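Local coordinates for protein Exo-beta-1,3-glucanase (Streptomyces sp. SirexAA-E, PDB 4PEY) that hydrolyses laminarin and laminarioligosaccharides as an exo-acting beta-1,3-glucanase, working from non-reducing ends and yielding glucose and laminaribiose, at residues A383-V388 with A417-H422; V401-H406 with H437-D442; D505-H510 with K533-H538. The protein carries 1 engineered substitution. All blocks are in the same frame, centred on the assembly; numbering follows the deposited sequence. Where two conformers were deposited one is given.

Contact 1. Residues A383-V388 with A417-H422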
loop_
_atom_site.group_PDB
_atom_site.type_symbol
_atom_site.label_atom_id
_atom_site.label_comp_id
_atom_site.label_asym_id
_atom_site.label_seq_id
_atom_site.Cartn_x
_atom_site.Cartn_y
_atom_site.Cartn_z
ATOM N N ALA A 383 9.958 -16.363 -0.959
ATOM C CA ALA A 383 10.346 -15.873 0.361
ATOM C C ALA A 383 9.525 -16.577 1.436
ATOM O O ALA A 383 8.346 -16.844 1.231
ATOM C CB ALA A 383 10.166 -14.361 0.455
ATOM N N THR A 384 10.136 -16.858 2.585
ATOM C CA THR A 384 9.424 -17.549 3.666
ATOM C C THR A 384 8.452 -16.603 4.380
ATOM O O THR A 384 7.251 -16.891 4.486
ATOM C CB THR A 384 10.410 -18.168 4.671
ATOM O OG1 THR A 384 11.228 -19.128 3.984
ATOM C CG2 THR A 384 9.669 -18.870 5.794
ATOM N N THR A 385 8.969 -15.474 4.862
ATOM C CA THR A 385 8.144 -14.438 5.482
ATOM C C THR A 385 8.482 -13.101 4.824
ATOM O O THR A 385 9.644 -12.716 4.784
ATOM C CB THR A 385 8.373 -14.340 7.005
ATOM O OG1 THR A 385 8.261 -15.640 7.600
ATOM C CG2 THR A 385 7.359 -13.403 7.642
ATOM N N SER A 386 7.487 -12.391 4.315
ATOM C CA SER A 386 7.822 -11.192 3.556
ATOM C C SER A 386 8.183 -9.992 4.425
ATOM O O SER A 386 9.253 -9.410 4.244
ATOM C CB SER A 386 6.689 -10.838 2.592
ATOM O OG SER A 386 6.691 -11.739 1.488
ATOM N N ILE A 387 7.320 -9.616 5.366
ATOM C CA ILE A 387 7.662 -8.532 6.283
ATOM C C ILE A 387 7.548 -8.985 7.728
ATOM O O ILE A 387 6.506 -9.488 8.145
ATOM C CB ILE A 387 6.764 -7.284 6.094
ATOM C CG1 ILE A 387 6.742 -6.836 4.627
ATOM C CG2 ILE A 387 7.230 -6.158 7.035
ATOM C CD1 ILE A 387 5.961 -5.523 4.380
ATOM N N VAL A 388 8.628 -8.815 8.485
ATOM C CA VAL A 388 8.606 -9.073 9.918
ATOM C C VAL A 388 8.720 -7.735 10.632
ATOM O O VAL A 388 9.706 -7.004 10.442
ATOM C CB VAL A 388 9.746 -10.010 10.367
ATOM C CG1 VAL A 388 9.716 -10.209 11.886
ATOM C CG2 VAL A 388 9.662 -11.347 9.649
ATOM N N ALA A 417 5.349 -18.902 -1.054
ATOM C CA ALA A 417 5.626 -17.883 -0.049
ATOM C C ALA A 417 4.661 -18.140 1.105
ATOM O O ALA A 417 3.470 -17.844 0.996
ATOM C CB ALA A 417 5.464 -16.465 -0.624
ATOM N N ASP A 418 5.160 -18.742 2.181
ATOM C CA ASP A 418 4.276 -19.219 3.240
ATOM C C ASP A 418 3.603 -18.091 4.020
ATOM O O ASP A 418 2.406 -18.149 4.275
ATOM C CB ASP A 418 5.038 -20.126 4.216
ATOM C CG ASP A 418 5.197 -21.551 3.696
ATOM O OD1 ASP A 418 4.548 -21.906 2.686
ATOM O OD2 ASP A 418 5.956 -22.326 4.319
ATOM N N TYR A 419 4.367 -17.071 4.405
ATOM C CA TYR A 419 3.869 -16.061 5.343
ATOM C C TYR A 419 4.043 -14.652 4.780
ATOM O O TYR A 419 5.114 -14.303 4.275
ATOM C CB TYR A 419 4.596 -16.173 6.684
ATOM C CG TYR A 419 4.602 -17.571 7.271
ATOM C CD1 TYR A 419 3.455 -18.114 7.832
ATOM C CD2 TYR A 419 5.754 -18.340 7.261
ATOM C CE1 TYR A 419 3.452 -19.397 8.374
ATOM C CE2 TYR A 419 5.767 -19.619 7.801
ATOM C CZ TYR A 419 4.618 -20.141 8.360
ATOM O OH TYR A 419 4.639 -21.408 8.887
ATOM N N GLY A 420 2.997 -13.839 4.879
ATOM C CA GLY A 420 3.053 -12.481 4.363
ATOM C C GLY A 420 3.679 -11.516 5.351
ATOM O O GLY A 420 4.839 -11.137 5.215
ATOM N N VAL A 421 2.906 -11.130 6.363
ATOM C CA VAL A 421 3.360 -10.200 7.390
ATOM C C VAL A 421 3.289 -10.866 8.757
ATOM O O VAL A 421 2.290 -11.514 9.086
ATOM C CB VAL A 421 2.506 -8.907 7.403
ATOM C CG1 VAL A 421 2.968 -7.948 8.503
ATOM C CG2 VAL A 421 2.536 -8.222 6.031
ATOM N N HIS A 422 4.347 -10.712 9.548
ATOM C CA HIS A 422 4.351 -11.210 10.915
ATOM C C HIS A 422 4.683 -10.042 11.837
ATOM O O HIS A 422 5.792 -9.507 11.779
ATOM C CB HIS A 422 5.360 -12.347 11.089
ATOM C CG HIS A 422 5.292 -13.010 12.428
ATOM N ND1 HIS A 422 6.260 -13.879 12.887
ATOM C CD2 HIS A 422 4.362 -12.930 13.411
ATOM C CE1 HIS A 422 5.925 -14.311 14.091
ATOM N NE2 HIS A 422 4.777 -13.751 14.430
HETATM O O HOH W 1 6.745 -14.561 2.072
#
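T385 and Y419 pair across neighbouring turns of a right-handed parallel beta-helix, the fold of glycoside hydrolase family 55, with their CA atoms 4.6 Å apart in a parallel bridge. Both residues are partly exposed, as are V388 and H422 beyond the corner, whereas I387 and V421 are buried and pack on V401 of strand 399-403 inside the coil. In Y419 the CG lies anti to its own carbonyl carbon (chi1 -52°), which brings the ring alongside the T384–T385 backbone: CD2 comes within 3.5 Å of T384 O. On one face of this ring, offset toward the rim, rests D418 CB, while the D418 carboxylate turns to a salt bridge with R416. T385 places CG2 anti to its backbone N, from where the methyl reaches H422 CB at 4.1 Å; two conformers of T385 were modelled, so this detail holds for one of them. The H422 ring leads away from segment 383-388, and its NE2 bonds S446 OG. After the corner, the buried I387 CB meets V421 CG2 at 4.3 Å.

The ladder rests on backbone bonds: Y419 N to T384 O, I387 N to G420 O (2.9 Å and nearly straight at 167°), and H422 N to I387 O. Both chains turn corners, at S386 and at G420, and there the pattern changes. S386 N bonds Y419 O at 3.0 Å and makes a second, weak bond to G420 O, which also touches S386 CB. With OG anti to its carbonyl carbon (chi1 -75°), S386 turns its hydroxyl to a bridging water. That water accepts from S386 OG at 2.9 Å and donates to A383 O and to Y419 O, the latter at 2.8 Å.

Contact 2. Residues V401-H406 with H437-D442. With BGC (beta-D-glucopyranose), chain B.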
loop_
_atom_site.group_PDB
_atom_site.type_symbol
_atom_site.label_atom_id
_atom_site.label_comp_id
_atom_site.label_asym_id
_atom_site.label_seq_id
_atom_site.Cartn_x
_atom_site.Cartn_y
_atom_site.Cartn_z
ATOM N N VAL A 401 1.263 -6.635 0.175
ATOM C CA VAL A 401 2.212 -7.728 0.256
ATOM C C VAL A 401 1.558 -8.866 -0.515
ATOM O O VAL A 401 0.535 -9.403 -0.093
ATOM C CB VAL A 401 2.521 -8.088 1.731
ATOM C CG1 VAL A 401 3.476 -9.267 1.824
ATOM C CG2 VAL A 401 3.092 -6.872 2.441
ATOM N N TRP A 402 2.147 -9.215 -1.657
ATOM C CA TRP A 402 1.436 -9.969 -2.690
ATOM C C TRP A 402 2.228 -11.132 -3.253
ATOM O O TRP A 402 3.227 -10.929 -3.950
ATOM C CB TRP A 402 1.057 -9.011 -3.825
ATOM C CG TRP A 402 0.270 -9.556 -5.007
ATOM C CD1 TRP A 402 -1.058 -9.894 -5.029
ATOM C CD2 TRP A 402 0.744 -9.721 -6.351
ATOM N NE1 TRP A 402 -1.434 -10.277 -6.304
ATOM C CE2 TRP A 402 -0.344 -10.184 -7.130
ATOM C CE3 TRP A 402 1.986 -9.533 -6.972
ATOM C CZ2 TRP A 402 -0.224 -10.451 -8.495
ATOM C CZ3 TRP A 402 2.103 -9.812 -8.322
ATOM C CH2 TRP A 402 1.002 -10.261 -9.070
ATOM N N ARG A 403 1.786 -12.351 -2.951
ATOM C CA ARG A 403 2.283 -13.518 -3.667
ATOM C C ARG A 403 1.542 -13.562 -5.006
ATOM O O ARG A 403 0.308 -13.582 -5.036
ATOM C CB ARG A 403 2.075 -14.809 -2.867
ATOM C CG ARG A 403 2.413 -16.050 -3.678
ATOM C CD ARG A 403 2.355 -17.348 -2.878
ATOM N NE ARG A 403 2.518 -18.476 -3.791
ATOM C CZ ARG A 403 1.526 -19.228 -4.260
ATOM N NH1 ARG A 403 0.270 -19.039 -3.869
ATOM N NH2 ARG A 403 1.798 -20.191 -5.118
ATOM N N ALA A 404 2.283 -13.539 -6.115
ATOM C CA ALA A 404 1.656 -13.400 -7.436
ATOM C C ALA A 404 0.693 -14.549 -7.750
ATOM O O ALA A 404 1.025 -15.719 -7.551
ATOM C CB ALA A 404 2.721 -13.309 -8.534
ATOM N N ASP A 405 -0.492 -14.198 -8.241
ATOM C CA ASP A 405 -1.489 -15.173 -8.684
ATOM C C ASP A 405 -1.493 -15.345 -10.197
ATOM O O ASP A 405 -2.146 -16.241 -10.721
ATOM C CB ASP A 405 -2.878 -14.727 -8.253
ATOM C CG ASP A 405 -3.231 -13.384 -8.843
ATOM O OD1 ASP A 405 -3.921 -13.336 -9.889
ATOM O OD2 ASP A 405 -2.754 -12.373 -8.288
ATOM N N HIS A 406 -0.799 -14.452 -10.895
ATOM C CA HIS A 406 -0.724 -14.513 -12.352
ATOM C C HIS A 406 0.616 -13.944 -12.793
ATOM O O HIS A 406 1.323 -13.332 -11.991
ATOM C CB HIS A 406 -1.889 -13.751 -13.001
ATOM C CG HIS A 406 -1.885 -12.281 -12.716
ATOM N ND1 HIS A 406 -2.522 -11.732 -11.622
ATOM C CD2 HIS A 406 -1.333 -11.243 -13.390
ATOM C CE1 HIS A 406 -2.348 -10.421 -11.626
ATOM N NE2 HIS A 406 -1.627 -10.098 -12.686
ATOM N N HIS A 437 -2.610 -14.136 -1.004
ATOM C CA HIS A 437 -2.272 -15.359 -1.744
ATOM C C HIS A 437 -1.161 -16.225 -1.140
ATOM O O HIS A 437 -0.676 -17.140 -1.807
ATOM C CB HIS A 437 -1.903 -15.043 -3.205
ATOM C CG HIS A 437 -2.909 -14.200 -3.930
ATOM N ND1 HIS A 437 -4.258 -14.491 -3.964
ATOM C CD2 HIS A 437 -2.751 -13.066 -4.659
ATOM C CE1 HIS A 437 -4.887 -13.571 -4.674
ATOM N NE2 HIS A 437 -3.997 -12.693 -5.103
ATOM N N PHE A 438 -0.790 -15.989 0.118
ATOM C CA PHE A 438 0.294 -16.762 0.732
ATOM C C PHE A 438 -0.108 -18.215 0.999
ATOM O O PHE A 438 -1.299 -18.527 1.145
ATOM C CB PHE A 438 0.776 -16.033 1.993
ATOM C CG PHE A 438 1.486 -14.774 1.642
ATOM C CD1 PHE A 438 2.858 -14.778 1.431
ATOM C CD2 PHE A 438 0.766 -13.617 1.367
ATOM C CE1 PHE A 438 3.508 -13.633 1.014
ATOM C CE2 PHE A 438 1.406 -12.474 0.937
ATOM C CZ PHE A 438 2.782 -12.480 0.754
ATOM N N ASN A 439 0.874 -19.114 0.998
ATOM C CA ASN A 439 0.558 -20.538 1.140
ATOM C C ASN A 439 0.032 -20.872 2.536
ATOM O O ASN A 439 -0.735 -21.825 2.693
ATOM C CB ASN A 439 1.779 -21.428 0.826
ATOM C CG ASN A 439 2.274 -21.288 -0.608
ATOM O OD1 ASN A 439 2.717 -20.217 -1.021
ATOM N ND2 ASN A 439 2.252 -22.389 -1.359
ATOM N N LYS A 440 0.445 -20.099 3.541
ATOM C CA LYS A 440 -0.026 -20.301 4.911
ATOM C C LYS A 440 -0.685 -19.019 5.445
ATOM O O LYS A 440 -1.588 -18.496 4.790
ATOM C CB LYS A 440 1.126 -20.795 5.792
ATOM C CG LYS A 440 1.686 -22.124 5.262
ATOM C CD LYS A 440 2.669 -22.785 6.202
ATOM C CE LYS A 440 3.150 -24.112 5.613
ATOM N NZ LYS A 440 2.022 -25.068 5.389
ATOM N N TYR A 441 -0.279 -18.526 6.616
ATOM C CA TYR A 441 -0.913 -17.332 7.182
ATOM C C TYR A 441 -0.498 -16.063 6.446
ATOM O O TYR A 441 0.679 -15.690 6.464
ATOM C CB TYR A 441 -0.553 -17.145 8.663
ATOM C CG TYR A 441 -1.009 -18.226 9.611
ATOM C CD1 TYR A 441 -2.359 -18.486 9.811
ATOM C CD2 TYR A 441 -0.086 -18.951 10.353
ATOM C CE1 TYR A 441 -2.777 -19.464 10.704
ATOM C CE2 TYR A 441 -0.491 -19.919 11.248
ATOM C CZ TYR A 441 -1.838 -20.176 11.416
ATOM O OH TYR A 441 -2.237 -21.145 12.312
ATOM N N ASP A 442 -1.454 -15.363 5.844
ATOM C CA ASP A 442 -1.116 -14.099 5.192
ATOM C C ASP A 442 -0.623 -13.078 6.217
ATOM O O ASP A 442 0.409 -12.449 6.003
ATOM C CB ASP A 442 -2.311 -13.570 4.406
ATOM C CG ASP A 442 -2.903 -14.623 3.496
ATOM O OD1 ASP A 442 -3.599 -15.518 4.025
ATOM O OD2 ASP A 442 -2.667 -14.572 2.261
HETATM C C2 BGC B . -6.835 -10.003 -6.559
HETATM C C3 BGC B . -5.432 -9.665 -7.053
HETATM C C4 BGC B . -5.168 -10.375 -8.371
HETATM C C5 BGC B . -6.244 -10.000 -9.377
HETATM C C6 BGC B . -5.988 -10.666 -10.721
HETATM C C1 BGC B . -7.887 -9.849 -7.661
HETATM O O2 BGC B . -7.153 -9.173 -5.450
HETATM O O3 BGC B . -4.477 -10.086 -6.102
HETATM O O4 BGC B . -3.891 -10.047 -8.865
HETATM O O5 BGC B . -7.482 -10.451 -8.877
HETATM O O6 BGC B . -6.226 -12.051 -10.608
#
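R403 reaches along the backbone of H437. CB sits over the centre of the F438 ring, 4.2 Å from the centroid and 7° off the normal, a CH-pi contact. CG lies anti to the backbone N (chi1 172°) and the chain stays extended to NE, which carries CD past H437 O. NE bonds N415 O, while N439 OD1 lies over one face of the guanidinium; that amide oxygen is itself bonded to A417 N. NH1 ends on H437 O at 3.0 Å, in the guanidinium plane and nearly straight (168°), and NH2 forms a salt bridge with D462. The NH1 bond ties the H437 carbonyl to R403 and so probably steadies the residue bearing the substrate-binding imidazole.

In the glucose site, H437 NE2 donates to O3 of the bound beta-D-glucopyranose at 2.8 Å, and W402 NE1 gives the same oxygen a second bond of 3.1 Å. D405 CB sits over one face of the imidazole, toward its rim, and the D405 carboxylate is bidentate toward the sugar, OD2 accepting from O4 and OD1 from O6, each at 2.7 Å. H406 ND1 donates to D405 OD1 at 2.7 Å, from above the carboxylate plane, and is likely to help hold that group in place. E436 and Q130 add bonds to this glucose. Beside H437 lies A458, an engineered residue at the inferred proton-donor position.

V401 CG1 packs on F438 CZ, the two side chains crossing at about a right angle. Strand 399-403 lies between strands 367-375 and 429-436 and runs out into the substrate loop, while 437-442 bridges from strand 429-436 to strand 443-445.

Contact 3. Residues D505-H510 with K533-H538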
loop_
_atom_site.group_PDB
_atom_site.type_symbol
_atom_site.label_atom_id
_atom_site.label_comp_id
_atom_site.label_asym_id
_atom_site.label_seq_id
_atom_site.Cartn_x
_atom_site.Cartn_y
_atom_site.Cartn_z
ATOM N N ASP A 505 -13.381 -27.493 -4.828
ATOM C CA ASP A 505 -13.999 -28.268 -3.751
ATOM C C ASP A 505 -13.403 -27.946 -2.381
ATOM O O ASP A 505 -13.905 -28.405 -1.351
ATOM C CB ASP A 505 -13.876 -29.763 -4.018
ATOM C CG ASP A 505 -14.647 -30.193 -5.238
ATOM O OD1 ASP A 505 -15.663 -29.538 -5.553
ATOM O OD2 ASP A 505 -14.239 -31.183 -5.878
ATOM N N ILE A 506 -12.341 -27.149 -2.372
ATOM C CA ILE A 506 -11.654 -26.796 -1.136
ATOM C C ILE A 506 -12.535 -25.979 -0.186
ATOM O O ILE A 506 -13.419 -25.220 -0.611
ATOM C CB ILE A 506 -10.333 -26.047 -1.467
ATOM C CG1 ILE A 506 -9.295 -27.070 -1.946
ATOM C CG2 ILE A 506 -9.769 -25.259 -0.266
ATOM C CD1 ILE A 506 -8.016 -26.473 -2.478
ATOM N N ARG A 507 -12.313 -26.192 1.106
ATOM C CA ARG A 507 -12.931 -25.414 2.171
ATOM C C ARG A 507 -11.871 -24.666 2.976
ATOM O O ARG A 507 -10.824 -25.225 3.323
ATOM C CB ARG A 507 -13.738 -26.321 3.102
ATOM C CG ARG A 507 -14.970 -26.904 2.438
ATOM C CD ARG A 507 -15.930 -25.798 2.018
ATOM N NE ARG A 507 -17.148 -26.315 1.392
ATOM C CZ ARG A 507 -17.369 -26.369 0.080
ATOM N NH1 ARG A 507 -16.459 -25.927 -0.787
ATOM N NH2 ARG A 507 -18.523 -26.851 -0.369
ATOM N N GLN A 508 -12.161 -23.403 3.269
ATOM C CA GLN A 508 -11.322 -22.556 4.110
ATOM C C GLN A 508 -12.081 -22.384 5.418
ATOM O O GLN A 508 -13.189 -21.864 5.400
ATOM C CB GLN A 508 -11.068 -21.206 3.429
ATOM C CG GLN A 508 -10.337 -20.164 4.280
ATOM C CD GLN A 508 -8.832 -20.386 4.346
ATOM O OE1 GLN A 508 -8.231 -20.991 3.449
ATOM N NE2 GLN A 508 -8.212 -19.888 5.409
ATOM N N GLN A 509 -11.539 -22.844 6.544
ATOM C CA GLN A 509 -12.349 -22.841 7.764
ATOM C C GLN A 509 -12.789 -21.430 8.158
ATOM O O GLN A 509 -13.941 -21.215 8.548
ATOM C CB GLN A 509 -11.593 -23.496 8.918
ATOM C CG GLN A 509 -12.466 -23.853 10.097
ATOM C CD GLN A 509 -11.897 -25.015 10.909
ATOM O OE1 GLN A 509 -11.354 -25.977 10.359
ATOM N NE2 GLN A 509 -12.026 -24.930 12.214
ATOM N N HIS A 510 -11.884 -20.464 8.038
ATOM C CA HIS A 510 -12.200 -19.089 8.410
ATOM C C HIS A 510 -11.244 -18.096 7.764
ATOM O O HIS A 510 -10.157 -18.462 7.301
ATOM C CB HIS A 510 -12.160 -18.925 9.934
ATOM C CG HIS A 510 -10.954 -19.542 10.578
ATOM N ND1 HIS A 510 -11.044 -20.418 11.639
ATOM C CD2 HIS A 510 -9.632 -19.424 10.299
ATOM C CE1 HIS A 510 -9.829 -20.801 11.998
ATOM N NE2 HIS A 510 -8.955 -20.217 11.196
ATOM N N LYS A 533 -15.980 -20.610 -6.052
ATOM C CA LYS A 533 -14.734 -21.356 -6.180
ATOM C C LYS A 533 -14.140 -21.567 -4.790
ATOM O O LYS A 533 -13.352 -20.745 -4.291
ATOM C CB LYS A 533 -13.758 -20.621 -7.100
ATOM C CG LYS A 533 -14.308 -20.385 -8.506
ATOM C CD LYS A 533 -14.417 -21.690 -9.266
ATOM C CE LYS A 533 -14.924 -21.486 -10.690
ATOM N NZ LYS A 533 -15.108 -22.801 -11.358
ATOM N N GLY A 534 -14.521 -22.688 -4.180
ATOM C CA GLY A 534 -14.269 -22.938 -2.771
ATOM C C GLY A 534 -15.288 -22.196 -1.920
ATOM O O GLY A 534 -16.047 -21.372 -2.434
ATOM N N GLN A 535 -15.311 -22.483 -0.621
ATOM C CA GLN A 535 -16.181 -21.764 0.314
ATOM C C GLN A 535 -15.485 -21.608 1.659
ATOM O O GLN A 535 -14.601 -22.411 1.998
ATOM C CB GLN A 535 -17.516 -22.496 0.544
ATOM C CG GLN A 535 -18.334 -22.851 -0.709
ATOM C CD GLN A 535 -19.075 -21.667 -1.321
ATOM O OE1 GLN A 535 -19.055 -20.560 -0.795
ATOM N NE2 GLN A 535 -19.749 -21.914 -2.438
ATOM N N TYR A 536 -15.918 -20.609 2.434
ATOM C CA TYR A 536 -15.558 -20.490 3.847
ATOM C C TYR A 536 -16.542 -21.263 4.710
ATOM O O TYR A 536 -17.740 -21.295 4.414
ATOM C CB TYR A 536 -15.541 -19.028 4.302
ATOM C CG TYR A 536 -14.419 -18.219 3.712
ATOM C CD1 TYR A 536 -14.494 -17.741 2.407
ATOM C CD2 TYR A 536 -13.286 -17.913 4.466
ATOM C CE1 TYR A 536 -13.462 -17.006 1.861
ATOM C CE2 TYR A 536 -12.241 -17.171 3.926
ATOM C CZ TYR A 536 -12.340 -16.719 2.619
ATOM O OH TYR A 536 -11.317 -15.979 2.060
ATOM N N GLU A 537 -16.044 -21.879 5.775
ATOM C CA GLU A 537 -16.919 -22.554 6.728
ATOM C C GLU A 537 -17.465 -21.568 7.755
ATOM O O GLU A 537 -18.575 -21.741 8.271
ATOM C CB GLU A 537 -16.164 -23.695 7.420
ATOM C CG GLU A 537 -15.729 -24.763 6.433
ATOM C CD GLU A 537 -15.057 -25.951 7.082
ATOM O OE1 GLU A 537 -14.297 -25.761 8.050
ATOM O OE2 GLU A 537 -15.288 -27.081 6.605
ATOM N N HIS A 538 -16.663 -20.547 8.055
ATOM C CA HIS A 538 -16.990 -19.536 9.056
ATOM C C HIS A 538 -16.271 -18.238 8.718
ATOM O O HIS A 538 -15.437 -18.199 7.812
ATOM C CB HIS A 538 -16.594 -19.998 10.465
ATOM C CG HIS A 538 -17.353 -21.198 10.941
ATOM N ND1 HIS A 538 -18.689 -21.145 11.277
ATOM C CD2 HIS A 538 -16.967 -22.484 11.130
ATOM C CE1 HIS A 538 -19.093 -22.346 11.656
ATOM N NE2 HIS A 538 -18.068 -23.176 11.577
#
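R507 and Q535 have similar first and second torsions: each has CG anti to its carbonyl carbon, and each chain bends at chi2 (-62° in R507, -76° in Q535). The two side chains consequently run alongside each other in the same direction, on one face of a two-stranded parallel ladder, 507-508 with 535-536, beside the last turns of the beta-helix. Q535 CG stands over one face of the R507 guanidinium, 3.6 Å from NH1, and the bend also folds NH1 back to I506 O in its own segment, a 3.1 Å bond. Beyond CG the Q535 amide turns elsewhere, OE1 to T547 and NE2 to G549. An alanine in place of R507 would probably uncover the aliphatic part of Q535 and leave I506 O, among these bonds, with just the weak one from Q535 N.

The backbone register is set by Q508 N to Q535 O, 2.9 Å and almost straight at 173°, and by E537 N to Q508 O at the same length. Q508 O also receives a CA-H...O contact from Y536 CA at 3.1 Å. Past the bridges H538 N meets Q509 O in a bond weak by its bent angle. E537 approaches Q509 there, OE1 lying 3.3 Å from CG, while OE2 forms a salt bridge with K475.

On the other face Q508 and Y536 also run alongside each other. Q508 CB sits over one face of the phenol ring toward its rim, CG touches CE2 at 3.6 Å, and Y536 OH bonds S496 OG. Q508 NE2 bonds Y477 O and, with the oxygen in its amide plane, H510 O at 3.1 Å.

Contacts 1 and 2 interlock: their segments alternate along the chain, their centres lie about 9 Å apart, and probable hydrogen bonds, V421 N to D442 O (2.8 Å) and D418 O to K440 N (2.9 Å), join them. Contact 1 holds two neighbours, 385-389 and 419-423, of the eight-stranded parallel sheet; 437-442 leads into the next, 443-445, whereas 401-406 leaves a different face. Contact 3 comes after both, its centre about 17 Å from that of contact 2 and about 23 Å from that of contact 1, touching neither. Its first segment precedes 512-513, one of the two outermost strands of that sheet. Contacts 1 and 2 thus tie scaffold to glucose site, with contact 3 toward the C-terminal turns.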